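Local coordinates for D-alanyl-D-alanine carboxypeptidase (Penicillin binding protein) family protein (Francisella tularensis subsp. tularensis, PDB 6OSU), which probably trims the C-terminal D-alanine from peptidoglycan precursor peptides as a serine-type D-alanyl-D-alanine carboxypeptidase of the peptidase S11 family, at residues 329-334 against 366-371; 360-365 against 411-416. One frame throughout, in Å; residues are numbered along the deposited sequence.

Contact 1: 329-334 against 366-371; sequences ENVLLY and KTVPKT
Val331 and Lys366 form an antiparallel hydrogen-bonded pair: Val331 N donates to Lys366 O at 3.0 Å, and Lys366 N returns the bond to Val331 O at 3.1 Å. Two residues along, Val368 N donates to Glu329 O at 2.8 Å, with 160° at the hydrogen. Between these bonds lies the non-hydrogen-bonded pair Asn330–Thr367, where the CA atoms close to 4.5 Å; Thr367 CA also offers its hydrogen to Glu329 O.

Apolar contact is sparse. Val331 CG2 meets Val368 CG2 at 4.1 Å, the two side chains crossing at about a right angle; with Val331 CG1 anti to the backbone N (chi1 180°), the touching CG2 lies anti to the carbonyl carbon. Leu333 CD1 rests on Lys366 CB at 3.9 Å.

Of the polar side chains, Glu329 lies across the aliphatic part of Lys370, OE2 to CG 3.7 Å, while Lys370 NZ bonds to Tyr328 O. On the opposite face, the end of Asn330 adjoins Thr367, whose OG1 is bonded to Thr47. Backbone bonding therefore carries this two-strand antiparallel sheet of the PBP5-type C-terminal domain. Glu329 OE2 and Lys370 NZ, 4.6 Å apart, probably add mild electrostatic attraction without a salt bridge.

Contact 2: 360-365 against 411-416; sequences SNQNIY and ASIPVV
Ser360 lies beside Val415 with 5.0 Å between their CA atoms, whereas those of Ile364 and Ala411 are 7.5 Å apart; the two segments run in opposite directions, the loop between these pairs bows away from the strand, and no direct hydrogen bond joins them.

Side chains fill the gap toward Ile364. Ile364 and Ile413 reach toward each other tip to tip: Ile364 CD1 meets Ile413 CG2 at 3.7 Å, and Ile364 CG1 also lies near Ile413 CD1. The other branch of Ile364 has its own partner, CG2 touching Ala411 CB at 3.7 Å. Ile413 CG1 stands anti to the backbone N (chi1 -152°), and CD1 beyond it fits against the loop, 3.4 Å from Asn363 O and close to Gln362 CB.

At the narrow end the contact turns polar. Ser360 CB lies 3.5 Å from Pro414 O, and a water completes the link: it is hydrogen-bonded to Ser360 OG at 2.7 Å and donates to Pro414 O at 3.0 Å. The same OG accepts from Gln362 N, with 164° at the hydrogen, closing an ST turn. The hydroxyl thus fixes the bend of its own loop while joining the water bridge.

Segment 411-416 lies on strand 409-417 of the five-strand antiparallel sheet, where Ala411 and Ile413 bond through their backbones to Ile401 and Leu399 of strand 395-403. Leu333 and Tyr334 of strand 328-334 pack on Ile364. Because Ile364, from the two-strand sheet, meets Ala411, Ile413 and Leu399 of the five-strand sheet, the apolar cluster lies between the two sheets of the C-terminal domain.

Contacts 1 and 2 have centres about 15 Å apart and share strand 364-369, which pairs with strand 328-334 in contact 1 and begins beside strand 409-417 in contact 2. Their junction is a classic beta bulge in which Leu333 and Tyr334 both face Ile364; Tyr334 O lies 2.9 Å from Ile364 N, a probable hydrogen bond. Tyr334 OH reaches the far loop, 3.2 Å from Ser360 N. Both contacts lie within the PBP5-type C-terminal domain, away from the predicted catalytic residues Ser64, Lys67 and Ser124. Contact 1 also abuts the peptidase part, since Thr367 bonds to Thr47 and Asp49 and touches Phe300.

Contact 1: 329-334 against 366-371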
loop_
_atom_site.group_PDB
_atom_site.type_symbol
_atom_site.label_atom_id
_atom_site.label_comp_id
_atom_site.label_asym_id
_atom_site.label_seq_id
_atom_site.Cartn_x
_atom_site.Cartn_y
_atom_site.Cartn_z
ATOM N N GLU A 329 15.114 2.377 6.300
ATOM C CA GLU A 329 16.011 1.865 5.277
ATOM C C GLU A 329 15.816 0.361 5.177
ATOM O O GLU A 329 15.607 -0.305 6.197
ATOM C CB GLU A 329 17.464 2.197 5.638
ATOM C CG GLU A 329 18.437 2.215 4.487
ATOM C CD GLU A 329 19.725 2.930 4.853
ATOM O OE1 GLU A 329 20.477 2.408 5.701
ATOM O OE2 GLU A 329 19.974 4.029 4.310
ATOM N N ASN A 330 15.873 -0.165 3.958
ATOM C CA ASN A 330 15.817 -1.604 3.723
ATOM C C ASN A 330 17.240 -2.127 3.590
ATOM O O ASN A 330 18.015 -1.627 2.766
ATOM C CB ASN A 330 14.995 -1.936 2.478
ATOM C CG ASN A 330 13.500 -1.928 2.747
ATOM O OD1 ASN A 330 13.058 -1.595 3.847
ATOM N ND2 ASN A 330 12.715 -2.290 1.742
ATOM N N VAL A 331 17.584 -3.122 4.409
ATOM C CA VAL A 331 18.920 -3.703 4.440
ATOM C C VAL A 331 18.799 -5.222 4.429
ATOM O O VAL A 331 17.986 -5.797 5.161
ATOM C CB VAL A 331 19.719 -3.239 5.679
ATOM C CG1 VAL A 331 21.102 -3.866 5.682
ATOM C CG2 VAL A 331 19.826 -1.722 5.713
ATOM N N LEU A 332 19.609 -5.871 3.594
ATOM C CA LEU A 332 19.739 -7.326 3.615
ATOM C C LEU A 332 20.742 -7.679 4.706
ATOM O O LEU A 332 21.951 -7.676 4.477
ATOM C CB LEU A 332 20.179 -7.857 2.256
ATOM C CG LEU A 332 20.309 -9.379 2.163
ATOM C CD1 LEU A 332 18.936 -10.038 2.209
ATOM C CD2 LEU A 332 21.072 -9.794 0.914
ATOM N N LEU A 333 20.235 -7.983 5.902
ATOM C CA LEU A 333 21.118 -8.254 7.030
ATOM C C LEU A 333 21.791 -9.616 6.911
ATOM O O LEU A 333 22.914 -9.797 7.397
ATOM C CB LEU A 333 20.333 -8.163 8.336
ATOM C CG LEU A 333 19.597 -6.836 8.539
ATOM C CD1 LEU A 333 18.627 -6.909 9.710
ATOM C CD2 LEU A 333 20.600 -5.720 8.748
ATOM N N TYR A 334 21.125 -10.585 6.284
ATOM C CA TYR A 334 21.687 -11.918 6.104
ATOM C C TYR A 334 21.262 -12.454 4.747
ATOM O O TYR A 334 20.065 -12.551 4.462
ATOM C CB TYR A 334 21.239 -12.870 7.217
ATOM C CG TYR A 334 21.698 -14.295 7.008
ATOM C CD1 TYR A 334 23.018 -14.656 7.237
ATOM C CD2 TYR A 334 20.815 -15.276 6.579
ATOM C CE1 TYR A 334 23.448 -15.954 7.044
ATOM C CE2 TYR A 334 21.235 -16.581 6.385
ATOM C CZ TYR A 334 22.554 -16.914 6.618
ATOM O OH TYR A 334 22.983 -18.211 6.427
ATOM N N LYS A 366 15.200 -6.601 6.114
ATOM C CA LYS A 366 14.440 -5.908 7.143
ATOM C C LYS A 366 14.473 -4.398 6.930
ATOM O O LYS A 366 15.444 -3.842 6.408
ATOM C CB LYS A 366 14.985 -6.258 8.541
ATOM C CG LYS A 366 14.017 -5.992 9.685
ATOM C CD LYS A 366 14.614 -6.405 11.026
ATOM C CE LYS A 366 13.882 -5.751 12.199
ATOM N NZ LYS A 366 12.587 -6.414 12.531
ATOM N N THR A 367 13.388 -3.744 7.339
ATOM C CA THR A 367 13.313 -2.287 7.374
ATOM C C THR A 367 13.766 -1.822 8.754
ATOM O O THR A 367 13.093 -2.083 9.757
ATOM C CB THR A 367 11.895 -1.812 7.068
ATOM O OG1 THR A 367 11.510 -2.259 5.763
ATOM C CG2 THR A 367 11.812 -0.294 7.126
ATOM N N VAL A 368 14.907 -1.142 8.810
ATOM C CA VAL A 368 15.515 -0.754 10.082
ATOM C C VAL A 368 15.829 0.737 10.033
ATOM O O VAL A 368 15.932 1.330 8.949
ATOM C CB VAL A 368 16.787 -1.583 10.381
ATOM C CG1 VAL A 368 16.441 -3.059 10.519
ATOM C CG2 VAL A 368 17.822 -1.378 9.291
ATOM N N PRO A 369 15.969 1.377 11.196
ATOM C CA PRO A 369 16.340 2.798 11.206
ATOM C C PRO A 369 17.681 3.027 10.524
ATOM O O PRO A 369 18.615 2.235 10.671
ATOM C CB PRO A 369 16.407 3.134 12.699
ATOM C CG PRO A 369 15.521 2.121 13.356
ATOM C CD PRO A 369 15.671 0.872 12.549
ATOM N N LYS A 370 17.765 4.127 9.765
ATOM C CA LYS A 370 19.022 4.492 9.117
ATOM C C LYS A 370 20.153 4.595 10.128
ATOM O O LYS A 370 21.294 4.215 9.839
ATOM C CB LYS A 370 18.877 5.821 8.377
ATOM C CG LYS A 370 18.190 5.755 7.029
ATOM C CD LYS A 370 18.459 7.038 6.252
ATOM C CE LYS A 370 17.173 7.737 5.838
ATOM N NZ LYS A 370 16.415 6.979 4.800
ATOM N N THR A 371 19.853 5.104 11.325
ATOM C CA THR A 371 20.874 5.310 12.341
ATOM C C THR A 371 21.392 4.006 12.934
ATOM O O THR A 371 22.457 4.011 13.561
ATOM C CB THR A 371 20.321 6.202 13.452
ATOM O OG1 THR A 371 19.078 5.664 13.920
ATOM C CG2 THR A 371 20.088 7.612 12.934
#

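Contact 2: 360-365 against 411-416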
loop_
_atom_site.group_PDB
_atom_site.type_symbol
_atom_site.label_atom_id
_atom_site.label_comp_id
_atom_site.label_asym_id
_atom_site.label_seq_id
_atom_site.Cartn_x
_atom_site.Cartn_y
_atom_site.Cartn_z
ATOM N N SER A 360 21.182 -20.673 7.272
ATOM C CA SER A 360 19.741 -20.740 7.084
ATOM C C SER A 360 19.412 -20.524 5.613
ATOM O O SER A 360 20.084 -19.753 4.922
ATOM C CB SER A 360 19.016 -19.696 7.948
ATOM O OG SER A 360 17.658 -19.559 7.555
ATOM N N ASN A 361 18.384 -21.217 5.132
ATOM C CA ASN A 361 17.943 -21.032 3.755
ATOM C C ASN A 361 17.117 -19.767 3.571
ATOM O O ASN A 361 16.697 -19.481 2.444
ATOM C CB ASN A 361 17.142 -22.250 3.280
ATOM C CG ASN A 361 15.982 -22.592 4.204
ATOM O OD1 ASN A 361 15.677 -21.859 5.144
ATOM N ND2 ASN A 361 15.324 -23.713 3.929
ATOM N N GLN A 362 16.879 -19.009 4.636
ATOM C CA GLN A 362 16.064 -17.808 4.584
ATOM C C GLN A 362 16.946 -16.566 4.535
ATOM O O GLN A 362 18.084 -16.571 5.010
ATOM C CB GLN A 362 15.137 -17.725 5.799
ATOM C CG GLN A 362 14.267 -18.945 6.008
ATOM C CD GLN A 362 13.130 -19.017 5.015
ATOM O OE1 GLN A 362 12.249 -18.156 5.003
ATOM N NE2 GLN A 362 13.142 -20.043 4.170
ATOM N N ASN A 363 16.407 -15.503 3.947
ATOM C CA ASN A 363 17.046 -14.203 4.039
ATOM C C ASN A 363 16.647 -13.514 5.339
ATOM O O ASN A 363 15.690 -13.904 6.015
ATOM C CB ASN A 363 16.654 -13.311 2.858
ATOM C CG ASN A 363 17.154 -13.836 1.530
ATOM O OD1 ASN A 363 18.340 -14.123 1.368
ATOM N ND2 ASN A 363 16.249 -13.961 0.568
ATOM N N ILE A 364 17.402 -12.481 5.688
ATOM C CA ILE A 364 16.956 -11.475 6.644
ATOM C C ILE A 364 16.995 -10.149 5.898
ATOM O O ILE A 364 18.052 -9.516 5.775
ATOM C CB ILE A 364 17.808 -11.434 7.915
ATOM C CG1 ILE A 364 17.740 -12.772 8.652
ATOM C CG2 ILE A 364 17.318 -10.320 8.833
ATOM C CD1 ILE A 364 18.466 -12.762 9.990
ATOM N N TYR A 365 15.847 -9.745 5.367
ATOM C CA TYR A 365 15.681 -8.485 4.653
ATOM C C TYR A 365 14.700 -7.656 5.466
ATOM O O TYR A 365 13.508 -7.980 5.520
ATOM C CB TYR A 365 15.184 -8.734 3.229
ATOM C CG TYR A 365 15.112 -7.506 2.352
ATOM C CD1 TYR A 365 16.242 -6.731 2.105
ATOM C CD2 TYR A 365 13.918 -7.133 1.748
ATOM C CE1 TYR A 365 16.175 -5.608 1.293
ATOM C CE2 TYR A 365 13.842 -6.018 0.938
ATOM C CZ TYR A 365 14.970 -5.259 0.712
ATOM O OH TYR A 365 14.886 -4.146 -0.094
ATOM N N ALA A 411 16.967 -8.626 14.623
ATOM C CA ALA A 411 16.403 -9.742 13.884
ATOM C C ALA A 411 16.926 -11.039 14.477
ATOM O O ALA A 411 18.017 -11.079 15.051
ATOM C CB ALA A 411 16.752 -9.667 12.395
ATOM N N SER A 412 16.139 -12.102 14.330
ATOM C CA SER A 412 16.515 -13.417 14.826
ATOM C C SER A 412 15.938 -14.467 13.893
ATOM O O SER A 412 14.747 -14.417 13.567
ATOM C CB SER A 412 16.011 -13.639 16.256
ATOM O OG SER A 412 16.379 -14.921 16.733
ATOM N N ILE A 413 16.774 -15.408 13.468
ATOM C CA ILE A 413 16.328 -16.436 12.533
ATOM C C ILE A 413 16.952 -17.772 12.930
ATOM O O ILE A 413 18.147 -17.832 13.258
ATOM C CB ILE A 413 16.647 -16.025 11.083
ATOM C CG1 ILE A 413 15.652 -16.651 10.112
ATOM C CG2 ILE A 413 18.072 -16.374 10.681
ATOM C CD1 ILE A 413 15.623 -15.953 8.774
ATOM N N PRO A 414 16.174 -18.854 12.974
ATOM C CA PRO A 414 16.749 -20.153 13.340
ATOM C C PRO A 414 17.778 -20.611 12.318
ATOM O O PRO A 414 17.602 -20.449 11.108
ATOM C CB PRO A 414 15.532 -21.086 13.386
ATOM C CG PRO A 414 14.457 -20.371 12.643
ATOM C CD PRO A 414 14.709 -18.914 12.852
ATOM N N VAL A 415 18.864 -21.183 12.823
ATOM C CA VAL A 415 19.990 -21.592 11.999
ATOM C C VAL A 415 20.217 -23.088 12.186
ATOM O O VAL A 415 19.930 -23.657 13.246
ATOM C CB VAL A 415 21.257 -20.774 12.337
ATOM C CG1 VAL A 415 21.954 -21.323 13.575
ATOM C CG2 VAL A 415 22.189 -20.725 11.149
ATOM N N VAL A 416 20.722 -23.726 11.138
ATOM C CA VAL A 416 20.801 -25.178 11.081
ATOM C C VAL A 416 22.246 -25.592 10.846
ATOM O O VAL A 416 23.055 -24.828 10.309
ATOM C CB VAL A 416 19.863 -25.738 9.986
ATOM C CG1 VAL A 416 20.610 -25.958 8.679
ATOM C CG2 VAL A 416 19.186 -27.005 10.458
HETATM O O HOH W 1 15.467 -19.803 9.129
#